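Local atomic coordinates of ketosynthase (PDB entry 6KXD), a protein that probably catalyses the decarboxylative condensation of an acyl chain with malonyl-ACP, the chain-elongating step of a highly reducing type II polyketide synthase. Residues A[324-328]-A[373-377]; A[352-358]-A[382-388]. All coordinates share one frame; numbering follows the deposited sequence.

Contact 1: residues A[324-328]-A[373-377]; sequences PPRTV and LDVVP
The carbonyl oxygen of Asp-374 is met twice by the segment 324-328. Thr-327 N donates to Asp-374 O at 2.9 Å, a nearly straight bond (163° at the hydrogen) whose donor is tilted from the carbonyl plane. Arg-326 CA adds a C-H contact to the same Asp-374 O at 3.3 Å. One residue on, the backbones touch with the roles reversed: Val-375 CA points its hydrogen at Thr-327 O, 3.0 Å away. That carbonyl is buried and finds no conventional donor in the model; across the contact this C-H, a weak substitute for an N-H, stands in.

Thr-327 turns OG1 back along its own chain, where it donates to Pro-325 O. With chi1 at -63°, CG2 lies anti to the backbone N and, with CB, packs obliquely on Leu-373 CD1. The other methyl of that leucine, CD2, is pressed tightly against Pro-324 CG at 3.5 Å, the two side chains crossing at about a right angle. A valine in place of Thr-327 would probably leave Pro-325 O without its hydroxyl donor and the side chain there no longer tied to the backbone two residues back.

On the other side of the strand, Arg-326 and Asp-374 run side by side. It is the aliphatic CG of the arginine that meets Asp-374 OD2, at 3.2 Å; NE stays 4.7 Å from that oxygen, too far for a salt bridge. Asp-374 OD1 instead closes an Asx turn by accepting from Val-376 N, which approaches from above the carboxylate plane. Val-376 CG2 then rests against Val-328 CG1 and Arg-326 CD. The loop thus borders strand 326-328 through one conventional backbone bond, C-H contacts and apolar packing, and the opposite charges probably add only a loose attraction.

Contact 2: residues A[352-358]-A[382-388]; sequences AIEHGFI and EADVRIV
Val-385 drives its side chain in between the end of helix 341-355 and the short strand that follows, its two methyls parting to different neighbours. CG1 lies against Ile-358 CG1 at 3.6 Å, the two side chains crossing at a slant, while CG2 turns toward the backbone at the helix end, near Ile-353 CA and Gly-356 CA, though its exact place is doubtful. The isoleucine also reaches Ala-383: its CD1 ends 3.9 Å from Ala-383 CB. Chi1 of -58° sets CG1 of Ile-358 anti to its carbonyl carbon, and the extended chi2 carries the tip on to that methyl. Farther up the helix, Ile-353 and Val-388 slide past each other in opposite directions, with Ile-353 CG1 at 3.6 Å from Val-388 CG2.

Where the helix gives way to the strand, Gly-356 takes a positive phi of 61°, a value that favours glycine, and its CA lies close to Ala-383 O. Gly-356 O accepts from Ala-383 N at 3.1 Å, the donor standing well above the carbonyl plane. Beside this bond Phe-357 and Glu-382 form an antiparallel, non-hydrogen-bonded pair.

Phe-297 of strand 297-299 touches Ala-352, Ile-358 and Val-388, and Phe-357 extends to helix 24-34. The contact therefore joins the end of helix 341-355 and the two-strand ribbon 357-358/381-382 to the start of strand 387-394 in the main sheet.

In the fold
Contacts 1 and 2 lie about 14 Å apart between centres and meet mainly through Ile-358, with Arg-326 also reaching Ala-383. Ile-358 CD1 comes to 3.5 Å from Arg-326 CZ, while its CG2 packs 3.6 Å from Val-328 CG1 and 3.8 Å from Val-376 CG2, so one side chain of contact 2 touches both segments of contact 1. Their segments alternate along the chain, the region 359-381 supplying the loop of contact 1 before returning to contact 2. Strand 297-299 pairs in parallel with both 326-328 and 387-394, putting the two contacts at one sheet of the thiolase-like fold. Their centres lie about 20 Å (contact 1) and 19 Å (contact 2) from the centre of the chain.

Contact 1: residues A[324-328]-A[373-377]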
# COMPACT_ATOMS: atom_id res chain seq x y z
N PRO A 324 15.82 -28.24 1.83
CA PRO A 324 14.77 -27.38 1.30
C PRO A 324 14.55 -27.59 -0.20
O PRO A 324 15.39 -28.15 -0.89
CB PRO A 324 15.31 -25.97 1.57
CG PRO A 324 16.81 -26.15 1.51
CD PRO A 324 17.04 -27.49 2.17
N PRO A 325 13.43 -27.10 -0.78
CA PRO A 325 13.22 -27.24 -2.21
C PRO A 325 14.21 -26.33 -2.94
O PRO A 325 14.89 -25.48 -2.32
CB PRO A 325 11.76 -26.81 -2.42
CG PRO A 325 11.53 -25.83 -1.29
CD PRO A 325 12.36 -26.33 -0.12
N ARG A 326 14.30 -26.53 -4.25
CA ARG A 326 15.05 -25.65 -5.10
C ARG A 326 14.55 -24.22 -4.88
O ARG A 326 13.36 -24.00 -4.81
CB ARG A 326 14.90 -26.05 -6.57
CG ARG A 326 15.77 -27.24 -6.94
CD ARG A 326 15.41 -27.87 -8.26
NE ARG A 326 14.16 -28.60 -8.20
CZ ARG A 326 13.73 -29.40 -9.17
NH1 ARG A 326 14.50 -29.60 -10.23
NH2 ARG A 326 12.54 -29.97 -9.09
N THR A 327 15.49 -23.28 -4.78
CA THR A 327 15.23 -21.94 -4.39
C THR A 327 15.93 -21.04 -5.41
O THR A 327 17.13 -20.92 -5.45
CB THR A 327 15.68 -21.70 -2.94
OG1 THR A 327 14.89 -22.54 -2.10
CG2 THR A 327 15.58 -20.25 -2.52
N VAL A 328 15.12 -20.35 -6.21
CA VAL A 328 15.59 -19.56 -7.31
C VAL A 328 15.23 -18.09 -7.10
O VAL A 328 14.26 -17.77 -6.39
CB VAL A 328 14.97 -20.08 -8.62
CG1 VAL A 328 15.10 -21.59 -8.72
CG2 VAL A 328 13.52 -19.67 -8.80
N LEU A 373 21.69 -24.09 -0.96
CA LEU A 373 20.49 -24.31 -1.74
C LEU A 373 20.85 -24.70 -3.16
O LEU A 373 21.85 -24.22 -3.69
CB LEU A 373 19.72 -22.99 -1.83
CG LEU A 373 19.29 -22.41 -0.49
CD1 LEU A 373 18.84 -20.98 -0.72
CD2 LEU A 373 18.20 -23.29 0.11
N ASP A 374 19.96 -25.47 -3.78
CA ASP A 374 20.00 -25.61 -5.22
C ASP A 374 19.24 -24.42 -5.81
O ASP A 374 17.99 -24.40 -5.77
CB ASP A 374 19.41 -26.95 -5.66
CG ASP A 374 19.35 -27.08 -7.18
OD1 ASP A 374 19.90 -26.19 -7.88
OD2 ASP A 374 18.77 -28.07 -7.65
N VAL A 375 19.99 -23.48 -6.37
CA VAL A 375 19.44 -22.25 -6.90
C VAL A 375 19.08 -22.39 -8.39
O VAL A 375 18.84 -21.40 -9.07
CB VAL A 375 20.41 -21.08 -6.65
CG1 VAL A 375 20.68 -20.94 -5.16
CG2 VAL A 375 21.72 -21.22 -7.43
N VAL A 376 19.06 -23.62 -8.90
CA VAL A 376 18.83 -23.86 -10.33
C VAL A 376 19.71 -22.89 -11.11
O VAL A 376 19.23 -22.00 -11.80
CB VAL A 376 17.33 -23.73 -10.66
CG1 VAL A 376 17.03 -23.96 -12.13
CG2 VAL A 376 16.50 -24.65 -9.78
N PRO A 377 21.05 -22.98 -11.00
CA PRO A 377 21.93 -21.96 -11.54
C PRO A 377 21.84 -21.88 -13.07
O PRO A 377 21.77 -22.92 -13.71
CB PRO A 377 23.36 -22.39 -11.13
CG PRO A 377 23.25 -23.88 -10.78
CD PRO A 377 21.79 -24.14 -10.45

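Contact 2: residues A[352-358]-A[382-388]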
# COMPACT_ATOMS: atom_id res chain seq x y z
N ALA A 352 5.62 -20.96 -14.36
CA ALA A 352 6.46 -22.09 -14.04
C ALA A 352 5.57 -23.30 -13.83
O ALA A 352 5.91 -24.37 -14.36
CB ALA A 352 7.32 -21.83 -12.83
N ILE A 353 4.46 -23.11 -13.10
CA ILE A 353 3.45 -24.13 -12.84
C ILE A 353 2.87 -24.63 -14.16
O ILE A 353 2.84 -25.84 -14.38
CB ILE A 353 2.33 -23.64 -11.91
CG1 ILE A 353 2.77 -23.66 -10.44
CG2 ILE A 353 1.05 -24.43 -12.13
CD1 ILE A 353 1.97 -22.74 -9.55
N GLU A 354 2.37 -23.69 -14.97
CA GLU A 354 1.63 -23.92 -16.20
C GLU A 354 2.51 -24.64 -17.24
O GLU A 354 2.03 -25.53 -17.92
CB GLU A 354 1.13 -22.57 -16.73
CG GLU A 354 0.10 -22.65 -17.84
CD GLU A 354 -0.30 -21.30 -18.43
OE1 GLU A 354 0.35 -20.29 -18.10
OE2 GLU A 354 -1.25 -21.25 -19.24
N HIS A 355 3.79 -24.23 -17.36
CA HIS A 355 4.69 -24.64 -18.44
C HIS A 355 5.72 -25.67 -17.97
O HIS A 355 6.54 -26.10 -18.75
CB HIS A 355 5.35 -23.41 -19.08
CG HIS A 355 4.36 -22.55 -19.78
ND1 HIS A 355 3.75 -22.95 -20.95
CD2 HIS A 355 3.80 -21.36 -19.44
CE1 HIS A 355 2.88 -22.02 -21.32
NE2 HIS A 355 2.90 -21.04 -20.41
N GLY A 356 5.64 -26.09 -16.69
CA GLY A 356 6.46 -27.17 -16.15
C GLY A 356 7.94 -26.83 -16.23
O GLY A 356 8.75 -27.65 -16.65
N PHE A 357 8.30 -25.62 -15.82
CA PHE A 357 9.71 -25.23 -15.71
C PHE A 357 10.00 -24.47 -14.42
O PHE A 357 9.10 -23.99 -13.74
CB PHE A 357 10.13 -24.39 -16.91
CG PHE A 357 9.70 -22.96 -16.87
CD1 PHE A 357 10.53 -21.99 -16.33
CD2 PHE A 357 8.49 -22.57 -17.41
CE1 PHE A 357 10.14 -20.66 -16.32
CE2 PHE A 357 8.12 -21.23 -17.42
CZ PHE A 357 8.93 -20.29 -16.85
N ILE A 358 11.29 -24.37 -14.10
CA ILE A 358 11.79 -23.63 -12.99
C ILE A 358 12.78 -22.64 -13.55
O ILE A 358 13.79 -23.03 -14.15
CB ILE A 358 12.42 -24.53 -11.92
CG1 ILE A 358 11.46 -25.58 -11.38
CG2 ILE A 358 12.97 -23.67 -10.79
CD1 ILE A 358 12.13 -26.54 -10.43
N GLU A 382 13.34 -28.33 -16.63
CA GLU A 382 12.02 -28.88 -16.67
C GLU A 382 11.72 -29.50 -15.31
O GLU A 382 12.64 -30.02 -14.68
CB GLU A 382 11.94 -30.05 -17.67
CG GLU A 382 11.85 -29.63 -19.10
CD GLU A 382 11.69 -30.76 -20.10
OE1 GLU A 382 11.47 -30.45 -21.28
OE2 GLU A 382 11.78 -31.95 -19.72
N ALA A 383 10.45 -29.50 -14.91
CA ALA A 383 10.03 -30.21 -13.71
C ALA A 383 8.52 -30.33 -13.71
O ALA A 383 7.85 -29.59 -14.42
CB ALA A 383 10.52 -29.50 -12.47
N ASP A 384 8.02 -31.24 -12.88
CA ASP A 384 6.62 -31.40 -12.63
C ASP A 384 6.25 -30.44 -11.49
O ASP A 384 6.02 -30.84 -10.35
CB ASP A 384 6.28 -32.85 -12.31
CG ASP A 384 4.83 -33.03 -11.88
OD1 ASP A 384 3.95 -32.50 -12.58
OD2 ASP A 384 4.62 -33.65 -10.82
N VAL A 385 6.25 -29.15 -11.82
CA VAL A 385 6.00 -28.10 -10.84
C VAL A 385 4.48 -27.99 -10.64
O VAL A 385 3.74 -27.56 -11.51
CB VAL A 385 6.64 -26.77 -11.27
CG1 VAL A 385 8.12 -26.94 -11.56
CG2 VAL A 385 5.96 -26.19 -12.48
N ARG A 386 4.03 -28.42 -9.46
CA ARG A 386 2.62 -28.40 -9.12
C ARG A 386 2.32 -27.27 -8.11
O ARG A 386 1.25 -26.71 -8.15
CB ARG A 386 2.17 -29.77 -8.58
CG ARG A 386 2.28 -30.93 -9.57
CD ARG A 386 2.43 -32.27 -8.86
NE ARG A 386 3.70 -32.38 -8.12
CZ ARG A 386 3.94 -33.23 -7.12
NH1 ARG A 386 3.05 -34.16 -6.81
NH2 ARG A 386 5.07 -33.15 -6.43
N ILE A 387 3.26 -26.98 -7.19
CA ILE A 387 3.04 -26.03 -6.09
C ILE A 387 4.32 -25.21 -5.92
O ILE A 387 5.42 -25.77 -5.87
CB ILE A 387 2.62 -26.77 -4.80
CG1 ILE A 387 1.38 -27.65 -5.04
CG2 ILE A 387 2.41 -25.79 -3.65
CD1 ILE A 387 0.85 -28.35 -3.81
N VAL A 388 4.16 -23.88 -5.87
CA VAL A 388 5.29 -22.99 -5.83
C VAL A 388 5.06 -21.94 -4.73
O VAL A 388 3.96 -21.49 -4.52
CB VAL A 388 5.54 -22.33 -7.19
CG1 VAL A 388 6.76 -21.43 -7.15
CG2 VAL A 388 5.67 -23.35 -8.31